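PDB 6KHX: peroxiredoxin from Akkermansia muciniphila, which probably reduces hydrogen peroxide and organic hydroperoxides with reactive thiols, as a typical 2-Cys peroxiredoxin built on the thioredoxin fold. Local coordinates for residues P9-A13 with D24-D28; I37-Y41 with I109-V115; E52-Q57 with G93-Y99; E62-R66 with I163-I167. All coordinates share one frame; numbering follows the deposited sequence.

Contact 1: P9-A13 with D24-D28; sequences PHFSA and DFSLD
The ring of Phe-11 reaches across to Phe-25 and Leu-27. From CB it turns between its own N and carbonyl carbon (chi1 60°), which brings the ring alongside that of Phe-25, both pointing the same way. Phe-11 CD1 lies 3.8 Å from Phe-25 O, and Phe-11 CE1 meets the edge of the other ring, 4.2 Å from Phe-25 CD2. At the tip, Phe-11 CZ rests 3.6 Å from Leu-27 CG, while CE2 meets CD1 of that leucine. A large flat apolar group suits this spot, touching both neighbours. On the backbone side of the ring the contact is polar. Ser-26 OG donates to Phe-11 O at 2.8 Å, almost end-on to the carbonyl, and accepts from Asp-28 N at 3.2 Å in an ST turn. With the hydroxyl gone, as in an alanine here, Phe-11 O would probably lose this donor and the turn its acceptor for Asp-28 N. Further out, His-10 ND1 bonds weakly to Asp-28 OD1 at 3.3 Å. Phe-25 N donates to Ala-13 O at 2.7 Å, and Ala-13 N to Phe-25 O. Asp-24 and Phe-25 both face Ala-13, a G1 beta bulge in this antiparallel hydrogen-bonded pair.

Contact 2: I37-Y41 with I109-V115; sequences ILFFY and ISADYGV
Phe-40 sends its ring from the strand into a nest made by Ile-109, Tyr-113 and Val-115. Its CG stands opposite the carbonyl carbon (chi1 -58°), which carries the ring to the end of the helix. Val-115 CG2 sits over one face, 3.9 Å from the ring centroid, and Ile-109 CG2 meets the edge, 3.8 Å from Phe-40 CE2. Both partners are beta-branched, and each offers a methyl close to the backbone, where the ring arrives. At the far end Phe-40 CZ lies 3.8 Å from Tyr-113 CG, with the two ring planes inclined at 47°. Leu-38 turns its branch away from its own N (chi1 173°), placing CD2 over the face of the Tyr-113 ring, 3.9 Å from the centroid, as a CH-pi contact. Gly-114, with its positive phi, ends the helix in a Schellman motif, after which Val-115 points toward Phe-40. The two buried hydroxyls find partners within the chain: Ser-110 OG with Asp-104 and Tyr-113 OH with Pro-9 O. The chemistry between strand and helix end is therefore apolar, resting on shape and ring faces, while the buried hydroxyls are satisfied at its margins.

Contact 3: E52-Q57 with G93-Y99; sequences ELIGFQ and GIQGVSY
Gln-57 and Tyr-99 carry the polar part of this contact. Ser-98 N donates to Gln-57 OE1 at 2.6 Å, fairly straight at the hydrogen (165°) but from above the amide plane. The glutamine reaches it by extending CG away from its own N (chi1 179°) and then bending at chi2 (64°), which folds the amide over the loop. Tyr-99 OH donates to Leu-53 O at 2.8 Å, in the carbonyl plane and on a lone pair. That oxygen also accepts the helical bond from Gln-57 N, 3.0 Å long, so two donors grip it. A tyrosine fits because its ring is long enough to bring the hydroxyl to the helix backbone; Phe-56 CB packs 3.9 Å from Tyr-99 CZ. Behind this shell, Val-97 CG1 lies over one face of the Tyr-99 ring, toward its rim, and Val-97 CG2 approaches Leu-53 O at 3.8 Å. A type II turn from Ile-94 to Val-97 leads into Ser-98 and Tyr-99 and probably positions them, with Gly-96 supplying the positive phi. Farther out, helix 48-58 lies against strand 35-40 through Leu-53 on Phe-39, Trp-84 of helix 78-85 packs on Leu-53 and Ile-94, and Leu-205 of the third subunit lies on Ile-54.

Contact 4: E62-R66 with I163-I167; sequences EFDKR and IDEAI
Phe-63 and Ile-167 meet because each sets its gamma carbon opposite its own carbonyl carbon, with chi1 of -68° for the phenylalanine and -73° for Ile-167 CG1. The ring thereby reaches the second helix, where CZ lies 3.6 Å from Ile-167 CG1 while Ile-167 CD1 settles over one ring face. Ala-166 CB stands at the ring edge, 4.3 Å from CZ, and its small size allows the ring to come up beside the helix. Ile-163 CG2 adds a looser touch, 4.2 Å from CE2. Ile-167 suits its place because its two branches serve different partners. Ile-167 CD1 also reaches Glu-62 CB at 3.8 Å, whereas CG2 lies under the centre of the Arg-66 guanidinium, 3.6 Å from CZ. The arginine bends at chi3 (-102°), which lays this flat group across the methyl. Its rotation is fixed by NE donating to Glu-62 O at 3.0 Å, by a salt bridge from NH2 to Glu-62 OE1 at 2.8 Å, and by a further one from NH1 to Asp-171. A leucine in place of Arg-66 would probably leave Asp-171 without this charged mate, weaken the hold on Glu-62 and remove the flat cover from Ile-167. Lys-65 joins the network weakly. Phe-63 also packs on Val-68 and Val-70 of strand 68-74, consistent with the helix-covered sheet of a thioredoxin fold.

Strand 35-40 joins contacts 2, 3 and 4, since residues on its two faces serve different partners. Contact 2 takes Leu-38 and Phe-40; on the other side Phe-39 CZ lies 3.4 Å from Tyr-99 OH of contact 3, and Ile-37 reaches Phe-63 of contact 4. Contacts 1 and 2 pack together where Phe-11 CG lies 3.6 Å from Ile-109 CD1. Contacts 3 and 4 meet where Phe-56 CE1 comes 3.9 Å from Phe-63 CZ. Contacts 1 and 4 lie farthest apart, about 22 Å between centres. Tyr-41 touches Cys-49, whose sequence setting T-x-x-C marks it as probably the peroxidatic cysteine. A calcium ion lies about 8 Å from the Ser-110 side chain.

Contact 1: P9-A13 with D24-D28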
loop_
_atom_site.group_PDB
_atom_site.type_symbol
_atom_site.label_atom_id
_atom_site.label_comp_id
_atom_site.label_asym_id
_atom_site.label_seq_id
_atom_site.Cartn_x
_atom_site.Cartn_y
_atom_site.Cartn_z
ATOM N N PRO B 9 21.549 -25.516 1.386
ATOM C CA PRO B 9 21.761 -24.183 1.959
ATOM C C PRO B 9 23.044 -24.109 2.768
ATOM O O PRO B 9 23.390 -25.022 3.520
ATOM C CB PRO B 9 20.519 -23.968 2.831
ATOM C CG PRO B 9 19.465 -24.778 2.159
ATOM C CD PRO B 9 20.180 -26.005 1.627
ATOM N N HIS B 10 23.746 -22.996 2.602
ATOM C CA HIS B 10 25.010 -22.783 3.279
ATOM C C HIS B 10 24.777 -22.532 4.766
ATOM O O HIS B 10 23.761 -21.966 5.178
ATOM C CB HIS B 10 25.734 -21.594 2.641
ATOM C CG HIS B 10 26.922 -21.112 3.412
ATOM N ND1 HIS B 10 28.154 -21.729 3.349
ATOM C CD2 HIS B 10 27.061 -20.082 4.281
ATOM C CE1 HIS B 10 29.004 -21.092 4.134
ATOM N NE2 HIS B 10 28.366 -20.090 4.714
ATOM N N PHE B 11 25.728 -22.967 5.578
ATOM C CA PHE B 11 25.705 -22.603 6.982
ATOM C C PHE B 11 27.137 -22.576 7.490
ATOM O O PHE B 11 28.070 -22.995 6.806
ATOM C CB PHE B 11 24.824 -23.551 7.814
ATOM C CG PHE B 11 25.263 -25.002 7.795
ATOM C CD1 PHE B 11 26.285 -25.449 8.629
ATOM C CD2 PHE B 11 24.610 -25.927 7.000
ATOM C CE1 PHE B 11 26.675 -26.778 8.630
ATOM C CE2 PHE B 11 24.994 -27.259 7.000
ATOM C CZ PHE B 11 26.028 -27.684 7.815
ATOM N N SER B 12 27.296 -22.048 8.698
ATOM C CA SER B 12 28.603 -21.994 9.345
ATOM C C SER B 12 28.321 -21.903 10.836
ATOM O O SER B 12 27.784 -20.892 11.304
ATOM C CB SER B 12 29.426 -20.809 8.844
ATOM O OG SER B 12 30.667 -20.718 9.529
ATOM N N ALA B 13 28.617 -22.973 11.562
ATOM C CA ALA B 13 28.211 -23.070 12.951
ATOM C C ALA B 13 29.296 -23.774 13.751
ATOM O O ALA B 13 30.250 -24.332 13.204
ATOM C CB ALA B 13 26.873 -23.803 13.086
ATOM N N ASP B 24 32.963 -22.401 13.073
ATOM C CA ASP B 24 32.920 -22.129 11.638
ATOM C C ASP B 24 32.911 -23.415 10.811
ATOM O O ASP B 24 33.567 -23.511 9.769
ATOM C CB ASP B 24 34.082 -21.218 11.235
ATOM C CG ASP B 24 34.169 -19.976 12.110
ATOM O OD1 ASP B 24 33.117 -19.354 12.371
ATOM O OD2 ASP B 24 35.284 -19.630 12.551
ATOM N N PHE B 25 32.179 -24.425 11.281
ATOM C CA PHE B 25 32.004 -25.632 10.488
ATOM C C PHE B 25 30.984 -25.372 9.392
ATOM O O PHE B 25 29.898 -24.847 9.654
ATOM C CB PHE B 25 31.553 -26.816 11.341
ATOM C CG PHE B 25 31.439 -28.095 10.559
ATOM C CD1 PHE B 25 32.538 -28.922 10.394
ATOM C CD2 PHE B 25 30.243 -28.451 9.952
ATOM C CE1 PHE B 25 32.447 -30.093 9.652
ATOM C CE2 PHE B 25 30.141 -29.622 9.209
ATOM C CZ PHE B 25 31.247 -30.443 9.059
ATOM N N SER B 26 31.330 -25.754 8.167
ATOM C CA SER B 26 30.470 -25.536 7.014
ATOM C C SER B 26 30.674 -26.692 6.050
ATOM O O SER B 26 31.728 -27.335 6.039
ATOM C CB SER B 26 30.782 -24.201 6.327
ATOM O OG SER B 26 30.049 -24.055 5.127
ATOM N N LEU B 27 29.677 -26.923 5.202
ATOM C CA LEU B 27 29.831 -27.946 4.177
ATOM C C LEU B 27 30.612 -27.446 2.967
ATOM O O LEU B 27 30.831 -28.223 2.031
ATOM C CB LEU B 27 28.457 -28.474 3.742
ATOM C CG LEU B 27 27.597 -29.094 4.852
ATOM C CD1 LEU B 27 26.342 -29.748 4.284
ATOM C CD2 LEU B 27 28.397 -30.089 5.689
ATOM N N ASP B 28 31.038 -26.178 2.970
ATOM C CA ASP B 28 31.884 -25.659 1.898
ATOM C C ASP B 28 33.120 -26.525 1.704
ATOM O O ASP B 28 33.530 -26.793 0.567
ATOM C CB ASP B 28 32.293 -24.218 2.207
ATOM C CG ASP B 28 31.163 -23.229 1.995
ATOM O OD1 ASP B 28 30.113 -23.624 1.438
ATOM O OD2 ASP B 28 31.321 -22.056 2.401
HETATM O O HOH W 1 27.791 -24.090 1.892
HETATM O O HOH W 2 27.451 -25.165 4.551
#

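Contact 2: I37-Y41 with I109-V115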
loop_
_atom_site.group_PDB
_atom_site.type_symbol
_atom_site.label_atom_id
_atom_site.label_comp_id
_atom_site.label_asym_id
_atom_site.label_seq_id
_atom_site.Cartn_x
_atom_site.Cartn_y
_atom_site.Cartn_z
ATOM N N ILE B 37 26.365 -36.827 3.546
ATOM C CA ILE B 37 25.116 -37.287 4.139
ATOM C C ILE B 37 24.898 -36.433 5.381
ATOM O O ILE B 37 25.640 -36.545 6.365
ATOM C CB ILE B 37 25.152 -38.784 4.472
ATOM C CG1 ILE B 37 25.041 -39.616 3.196
ATOM C CG2 ILE B 37 24.021 -39.154 5.421
ATOM C CD1 ILE B 37 23.651 -39.661 2.631
ATOM N N LEU B 38 23.910 -35.544 5.318
ATOM C CA LEU B 38 23.602 -34.620 6.405
ATOM C C LEU B 38 22.304 -35.067 7.064
ATOM O O LEU B 38 21.272 -35.161 6.393
ATOM C CB LEU B 38 23.477 -33.189 5.875
ATOM C CG LEU B 38 23.001 -32.101 6.842
ATOM C CD1 LEU B 38 24.057 -31.847 7.905
ATOM C CD2 LEU B 38 22.651 -30.808 6.112
ATOM N N PHE B 39 22.344 -35.364 8.362
ATOM C CA PHE B 39 21.131 -35.809 9.038
ATOM C C PHE B 39 20.878 -35.005 10.310
ATOM O O PHE B 39 21.795 -34.726 11.090
ATOM C CB PHE B 39 21.159 -37.332 9.337
ATOM C CG PHE B 39 22.098 -37.739 10.436
ATOM C CD1 PHE B 39 23.447 -37.919 10.189
ATOM C CD2 PHE B 39 21.617 -37.981 11.712
ATOM C CE1 PHE B 39 24.307 -38.304 11.205
ATOM C CE2 PHE B 39 22.472 -38.372 12.731
ATOM C CZ PHE B 39 23.818 -38.531 12.477
ATOM N N PHE B 40 19.612 -34.632 10.491
ATOM C CA PHE B 40 19.109 -33.896 11.642
ATOM C C PHE B 40 18.345 -34.843 12.560
ATOM O O PHE B 40 17.572 -35.688 12.082
ATOM C CB PHE B 40 18.163 -32.767 11.203
ATOM C CG PHE B 40 18.779 -31.767 10.260
ATOM C CD1 PHE B 40 18.916 -32.055 8.910
ATOM C CD2 PHE B 40 19.194 -30.526 10.719
ATOM C CE1 PHE B 40 19.474 -31.137 8.042
ATOM C CE2 PHE B 40 19.747 -29.599 9.854
ATOM C CZ PHE B 40 19.886 -29.901 8.513
ATOM N N TYR B 41 18.521 -34.647 13.865
ATOM C CA TYR B 41 17.799 -35.309 14.941
ATOM C C TYR B 41 17.328 -34.259 15.936
ATOM O O TYR B 41 17.912 -33.174 16.021
ATOM C CB TYR B 41 18.677 -36.353 15.649
ATOM C CG TYR B 41 19.887 -35.778 16.341
ATOM C CD1 TYR B 41 21.053 -35.505 15.631
ATOM C CD2 TYR B 41 19.872 -35.515 17.704
ATOM C CE1 TYR B 41 22.167 -34.982 16.259
ATOM C CE2 TYR B 41 20.978 -34.994 18.343
ATOM C CZ TYR B 41 22.124 -34.728 17.620
ATOM O OH TYR B 41 23.231 -34.203 18.258
ATOM N N ILE B 109 19.596 -23.423 10.358
ATOM C CA ILE B 109 19.909 -24.520 9.446
ATOM C C ILE B 109 18.695 -25.424 9.280
ATOM O O ILE B 109 18.307 -25.783 8.159
ATOM C CB ILE B 109 21.127 -25.314 9.949
ATOM C CG1 ILE B 109 22.299 -24.385 10.239
ATOM C CG2 ILE B 109 21.541 -26.341 8.915
ATOM C CD1 ILE B 109 23.470 -25.096 10.883
ATOM N N SER B 110 18.082 -25.807 10.400
ATOM C CA SER B 110 16.891 -26.645 10.350
ATOM C C SER B 110 15.777 -25.956 9.576
ATOM O O SER B 110 15.026 -26.610 8.843
ATOM C CB SER B 110 16.438 -26.989 11.770
ATOM O OG SER B 110 17.491 -27.593 12.506
ATOM N N ALA B 111 15.648 -24.636 9.733
ATOM C CA ALA B 111 14.666 -23.885 8.959
ATOM C C ALA B 111 14.994 -23.928 7.472
ATOM O O ALA B 111 14.124 -24.201 6.640
ATOM C CB ALA B 111 14.592 -22.442 9.454
ATOM N N ASP B 112 16.256 -23.674 7.123
ATOM C CA ASP B 112 16.654 -23.629 5.718
ATOM C C ASP B 112 16.489 -24.978 5.034
ATOM O O ASP B 112 16.184 -25.033 3.837
ATOM C CB ASP B 112 18.102 -23.152 5.607
ATOM C CG ASP B 112 18.248 -21.675 5.905
ATOM O OD1 ASP B 112 17.204 -20.999 6.023
ATOM O OD2 ASP B 112 19.396 -21.197 6.051
ATOM N N TYR B 113 16.662 -26.071 5.772
ATOM C CA TYR B 113 16.520 -27.398 5.195
ATOM C C TYR B 113 15.103 -27.955 5.304
ATOM O O TYR B 113 14.857 -29.078 4.848
ATOM C CB TYR B 113 17.527 -28.349 5.846
ATOM C CG TYR B 113 18.923 -28.190 5.290
ATOM C CD1 TYR B 113 19.739 -27.135 5.687
ATOM C CD2 TYR B 113 19.417 -29.079 4.343
ATOM C CE1 TYR B 113 21.014 -26.979 5.168
ATOM C CE2 TYR B 113 20.688 -28.933 3.820
ATOM C CZ TYR B 113 21.484 -27.883 4.234
ATOM O OH TYR B 113 22.754 -27.747 3.707
ATOM N N GLY B 114 14.169 -27.197 5.877
ATOM C CA GLY B 114 12.779 -27.620 5.926
ATOM C C GLY B 114 12.493 -28.767 6.875
ATOM O O GLY B 114 11.548 -29.529 6.647
ATOM N N VAL B 115 13.278 -28.902 7.945
ATOM C CA VAL B 115 13.115 -29.976 8.912
ATOM C C VAL B 115 12.734 -29.472 10.294
ATOM O O VAL B 115 12.609 -30.281 11.220
ATOM C CB VAL B 115 14.391 -30.838 9.005
ATOM C CG1 VAL B 115 14.731 -31.438 7.650
ATOM C CG2 VAL B 115 15.542 -30.004 9.547
#

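Contact 3: E52-Q57 with G93-Y99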
loop_
_atom_site.group_PDB
_atom_site.type_symbol
_atom_site.label_atom_id
_atom_site.label_comp_id
_atom_site.label_asym_id
_atom_site.label_seq_id
_atom_site.Cartn_x
_atom_site.Cartn_y
_atom_site.Cartn_z
ATOM N N GLU B 52 20.877 -43.686 16.308
ATOM C CA GLU B 52 21.214 -43.272 14.948
ATOM C C GLU B 52 22.643 -42.742 14.873
ATOM O O GLU B 52 23.396 -43.091 13.952
ATOM C CB GLU B 52 20.209 -42.230 14.455
ATOM C CG GLU B 52 18.776 -42.747 14.445
ATOM C CD GLU B 52 17.790 -41.773 13.825
ATOM O OE1 GLU B 52 17.252 -42.079 12.737
ATOM O OE2 GLU B 52 17.562 -40.699 14.423
ATOM N N LEU B 53 23.046 -41.922 15.846
ATOM C CA LEU B 53 24.395 -41.361 15.819
ATOM C C LEU B 53 25.457 -42.451 15.954
ATOM O O LEU B 53 26.455 -42.466 15.216
ATOM C CB LEU B 53 24.545 -40.307 16.917
ATOM C CG LEU B 53 23.898 -38.944 16.636
ATOM C CD1 LEU B 53 23.316 -38.304 17.895
ATOM C CD2 LEU B 53 24.905 -38.006 15.982
ATOM N N ILE B 54 25.255 -43.380 16.893
ATOM C CA ILE B 54 26.210 -44.464 17.095
ATOM C C ILE B 54 26.256 -45.377 15.876
ATOM O O ILE B 54 27.336 -45.796 15.444
ATOM C CB ILE B 54 25.876 -45.239 18.381
ATOM C CG1 ILE B 54 26.146 -44.358 19.598
ATOM C CG2 ILE B 54 26.711 -46.504 18.464
ATOM C CD1 ILE B 54 25.527 -44.876 20.872
ATOM N N GLY B 55 25.095 -45.703 15.298
ATOM C CA GLY B 55 25.095 -46.537 14.112
ATOM C C GLY B 55 25.832 -45.898 12.951
ATOM O O GLY B 55 26.574 -46.571 12.231
ATOM N N PHE B 56 25.658 -44.584 12.762
ATOM C CA PHE B 56 26.431 -43.892 11.732
ATOM C C PHE B 56 27.924 -43.956 12.034
ATOM O O PHE B 56 28.749 -44.036 11.115
ATOM C CB PHE B 56 25.974 -42.438 11.595
ATOM C CG PHE B 56 24.913 -42.233 10.547
ATOM C CD1 PHE B 56 25.219 -42.339 9.201
ATOM C CD2 PHE B 56 23.616 -41.904 10.909
ATOM C CE1 PHE B 56 24.245 -42.152 8.237
ATOM C CE2 PHE B 56 22.645 -41.710 9.951
ATOM C CZ PHE B 56 22.960 -41.832 8.613
ATOM N N GLN B 57 28.293 -43.899 13.317
ATOM C CA GLN B 57 29.700 -44.082 13.672
ATOM C C GLN B 57 30.194 -45.473 13.285
ATOM O O GLN B 57 31.318 -45.625 12.792
ATOM C CB GLN B 57 29.908 -43.839 15.162
ATOM C CG GLN B 57 31.340 -44.041 15.624
ATOM C CD GLN B 57 32.313 -43.054 15.001
ATOM O OE1 GLN B 57 32.003 -41.872 14.840
ATOM N NE2 GLN B 57 33.504 -43.530 14.666
ATOM N N GLY B 93 24.785 -42.293 26.456
ATOM C CA GLY B 93 25.641 -41.361 25.755
ATOM C C GLY B 93 26.036 -41.829 24.365
ATOM O O GLY B 93 25.675 -42.912 23.905
ATOM N N ILE B 94 26.804 -40.977 23.687
ATOM C CA ILE B 94 27.264 -41.256 22.330
ATOM C C ILE B 94 28.787 -41.225 22.288
ATOM O O ILE B 94 29.388 -40.708 21.339
ATOM C CB ILE B 94 26.658 -40.267 21.314
ATOM C CG1 ILE B 94 26.958 -38.820 21.715
ATOM C CG2 ILE B 94 25.159 -40.507 21.150
ATOM C CD1 ILE B 94 26.743 -37.843 20.603
ATOM N N GLN B 95 29.419 -41.786 23.317
ATOM C CA GLN B 95 30.872 -41.880 23.348
ATOM C C GLN B 95 31.377 -42.606 22.110
ATOM O O GLN B 95 30.801 -43.608 21.680
ATOM C CB GLN B 95 31.315 -42.627 24.608
ATOM C CG GLN B 95 32.766 -42.432 25.004
ATOM C CD GLN B 95 33.057 -42.982 26.396
ATOM O OE1 GLN B 95 33.008 -42.254 27.392
ATOM N NE2 GLN B 95 33.354 -44.275 26.470
ATOM N N GLY B 96 32.458 -42.089 21.528
ATOM C CA GLY B 96 33.053 -42.690 20.355
ATOM C C GLY B 96 32.557 -42.172 19.022
ATOM O O GLY B 96 33.113 -42.557 17.984
ATOM N N VAL B 97 31.528 -41.326 19.006
ATOM C CA VAL B 97 31.095 -40.690 17.766
ATOM C C VAL B 97 32.107 -39.612 17.394
ATOM O O VAL B 97 32.356 -38.683 18.169
ATOM C CB VAL B 97 29.681 -40.115 17.906
ATOM C CG1 VAL B 97 29.329 -39.274 16.690
ATOM C CG2 VAL B 97 28.674 -41.244 18.088
ATOM N N SER B 98 32.731 -39.757 16.220
ATOM C CA SER B 98 33.868 -38.927 15.844
ATOM C C SER B 98 33.615 -37.996 14.664
ATOM O O SER B 98 34.393 -37.055 14.476
ATOM C CB SER B 98 35.075 -39.809 15.505
ATOM O OG SER B 98 34.774 -40.665 14.414
ATOM N N TYR B 99 32.582 -38.240 13.857
ATOM C CA TYR B 99 32.278 -37.369 12.731
ATOM C C TYR B 99 31.675 -36.053 13.235
ATOM O O TYR B 99 31.282 -35.945 14.400
ATOM C CB TYR B 99 31.347 -38.081 11.749
ATOM C CG TYR B 99 30.059 -38.569 12.351
ATOM C CD1 TYR B 99 28.961 -37.725 12.464
ATOM C CD2 TYR B 99 29.932 -39.878 12.795
ATOM C CE1 TYR B 99 27.777 -38.168 13.012
ATOM C CE2 TYR B 99 28.750 -40.332 13.342
ATOM C CZ TYR B 99 27.680 -39.473 13.451
ATOM O OH TYR B 99 26.507 -39.920 13.998
#

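Contact 4: E62-R66 with I163-I167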
loop_
_atom_site.group_PDB
_atom_site.type_symbol
_atom_site.label_atom_id
_atom_site.label_comp_id
_atom_site.label_asym_id
_atom_site.label_seq_id
_atom_site.Cartn_x
_atom_site.Cartn_y
_atom_site.Cartn_z
ATOM N N GLU B 62 32.161 -47.500 5.749
ATOM C CA GLU B 62 31.409 -47.690 4.513
ATOM C C GLU B 62 31.200 -46.373 3.772
ATOM O O GLU B 62 31.208 -46.344 2.534
ATOM C CB GLU B 62 30.058 -48.340 4.821
ATOM C CG GLU B 62 30.164 -49.754 5.356
ATOM C CD GLU B 62 30.861 -50.696 4.391
ATOM O OE1 GLU B 62 30.461 -50.750 3.203
ATOM O OE2 GLU B 62 31.830 -51.362 4.820
ATOM N N PHE B 63 31.027 -45.271 4.507
ATOM C CA PHE B 63 30.889 -43.975 3.851
ATOM C C PHE B 63 32.242 -43.417 3.427
ATOM O O PHE B 63 32.346 -42.805 2.358
ATOM C CB PHE B 63 30.153 -42.997 4.764
ATOM C CG PHE B 63 28.709 -43.350 4.983
ATOM C CD1 PHE B 63 27.762 -43.083 4.005
ATOM C CD2 PHE B 63 28.298 -43.959 6.156
ATOM C CE1 PHE B 63 26.430 -43.411 4.195
ATOM C CE2 PHE B 63 26.965 -44.291 6.352
ATOM C CZ PHE B 63 26.032 -44.013 5.370
ATOM N N ASP B 64 33.287 -43.636 4.234
ATOM C CA ASP B 64 34.628 -43.209 3.839
ATOM C C ASP B 64 35.038 -43.843 2.515
ATOM O O ASP B 64 35.607 -43.168 1.649
ATOM C CB ASP B 64 35.652 -43.542 4.929
ATOM C CG ASP B 64 35.454 -42.724 6.196
ATOM O OD1 ASP B 64 34.936 -41.589 6.105
ATOM O OD2 ASP B 64 35.819 -43.210 7.289
ATOM N N LYS B 65 34.768 -45.144 2.343
ATOM C CA LYS B 65 35.120 -45.799 1.085
ATOM C C LYS B 65 34.427 -45.149 -0.104
ATOM O O LYS B 65 34.951 -45.188 -1.223
ATOM C CB LYS B 65 34.773 -47.289 1.130
ATOM C CG LYS B 65 35.486 -48.081 2.206
ATOM C CD LYS B 65 35.239 -49.579 2.052
ATOM C CE LYS B 65 33.771 -49.907 1.867
ATOM N NZ LYS B 65 33.566 -51.380 1.789
ATOM N N ARG B 66 33.261 -44.544 0.110
ATOM C CA ARG B 66 32.496 -43.928 -0.964
ATOM C C ARG B 66 32.672 -42.414 -1.048
ATOM O O ARG B 66 31.878 -41.748 -1.724
ATOM C CB ARG B 66 31.020 -44.288 -0.821
ATOM C CG ARG B 66 30.676 -45.655 -1.380
ATOM C CD ARG B 66 29.348 -46.134 -0.852
ATOM N NE ARG B 66 29.542 -47.106 0.211
ATOM C CZ ARG B 66 29.195 -48.384 0.126
ATOM N NH1 ARG B 66 28.605 -48.844 -0.970
ATOM N NH2 ARG B 66 29.424 -49.197 1.149
ATOM N N ILE B 163 20.566 -47.021 7.811
ATOM C CA ILE B 163 21.845 -46.803 7.144
ATOM C C ILE B 163 21.883 -47.491 5.790
ATOM O O ILE B 163 22.492 -46.976 4.841
ATOM C CB ILE B 163 22.989 -47.277 8.058
ATOM C CG1 ILE B 163 23.057 -46.376 9.292
ATOM C CG2 ILE B 163 24.315 -47.378 7.299
ATOM C CD1 ILE B 163 24.415 -46.332 9.930
ATOM N N ASP B 164 21.235 -48.652 5.667
ATOM C CA ASP B 164 21.263 -49.372 4.402
ATOM C C ASP B 164 20.666 -48.538 3.279
ATOM O O ASP B 164 21.220 -48.495 2.178
ATOM C CB ASP B 164 20.532 -50.706 4.533
ATOM C CG ASP B 164 21.223 -51.654 5.488
ATOM O OD1 ASP B 164 22.458 -51.545 5.648
ATOM O OD2 ASP B 164 20.535 -52.517 6.070
ATOM N N GLU B 165 19.541 -47.860 3.539
ATOM C CA GLU B 165 18.919 -47.036 2.505
ATOM C C GLU B 165 19.800 -45.844 2.137
ATOM O O GLU B 165 19.879 -45.463 0.963
ATOM C CB GLU B 165 17.537 -46.567 2.963
ATOM C CG GLU B 165 16.738 -45.764 1.919
ATOM C CD GLU B 165 16.504 -46.514 0.608
ATOM O OE1 GLU B 165 16.444 -47.766 0.620
ATOM O OE2 GLU B 165 16.365 -45.842 -0.438
ATOM N N ALA B 166 20.480 -45.251 3.122
ATOM C CA ALA B 166 21.386 -44.150 2.820
ATOM C C ALA B 166 22.527 -44.616 1.918
ATOM O O ALA B 166 22.833 -43.984 0.898
ATOM C CB ALA B 166 21.926 -43.549 4.116
ATOM N N ILE B 167 23.155 -45.740 2.273
ATOM C CA ILE B 167 24.231 -46.282 1.448
ATOM C C ILE B 167 23.714 -46.667 0.065
ATOM O O ILE B 167 24.401 -46.468 -0.943
ATOM C CB ILE B 167 24.916 -47.453 2.176
ATOM C CG1 ILE B 167 25.769 -46.899 3.318
ATOM C CG2 ILE B 167 25.766 -48.281 1.218
ATOM C CD1 ILE B 167 26.342 -47.941 4.218
#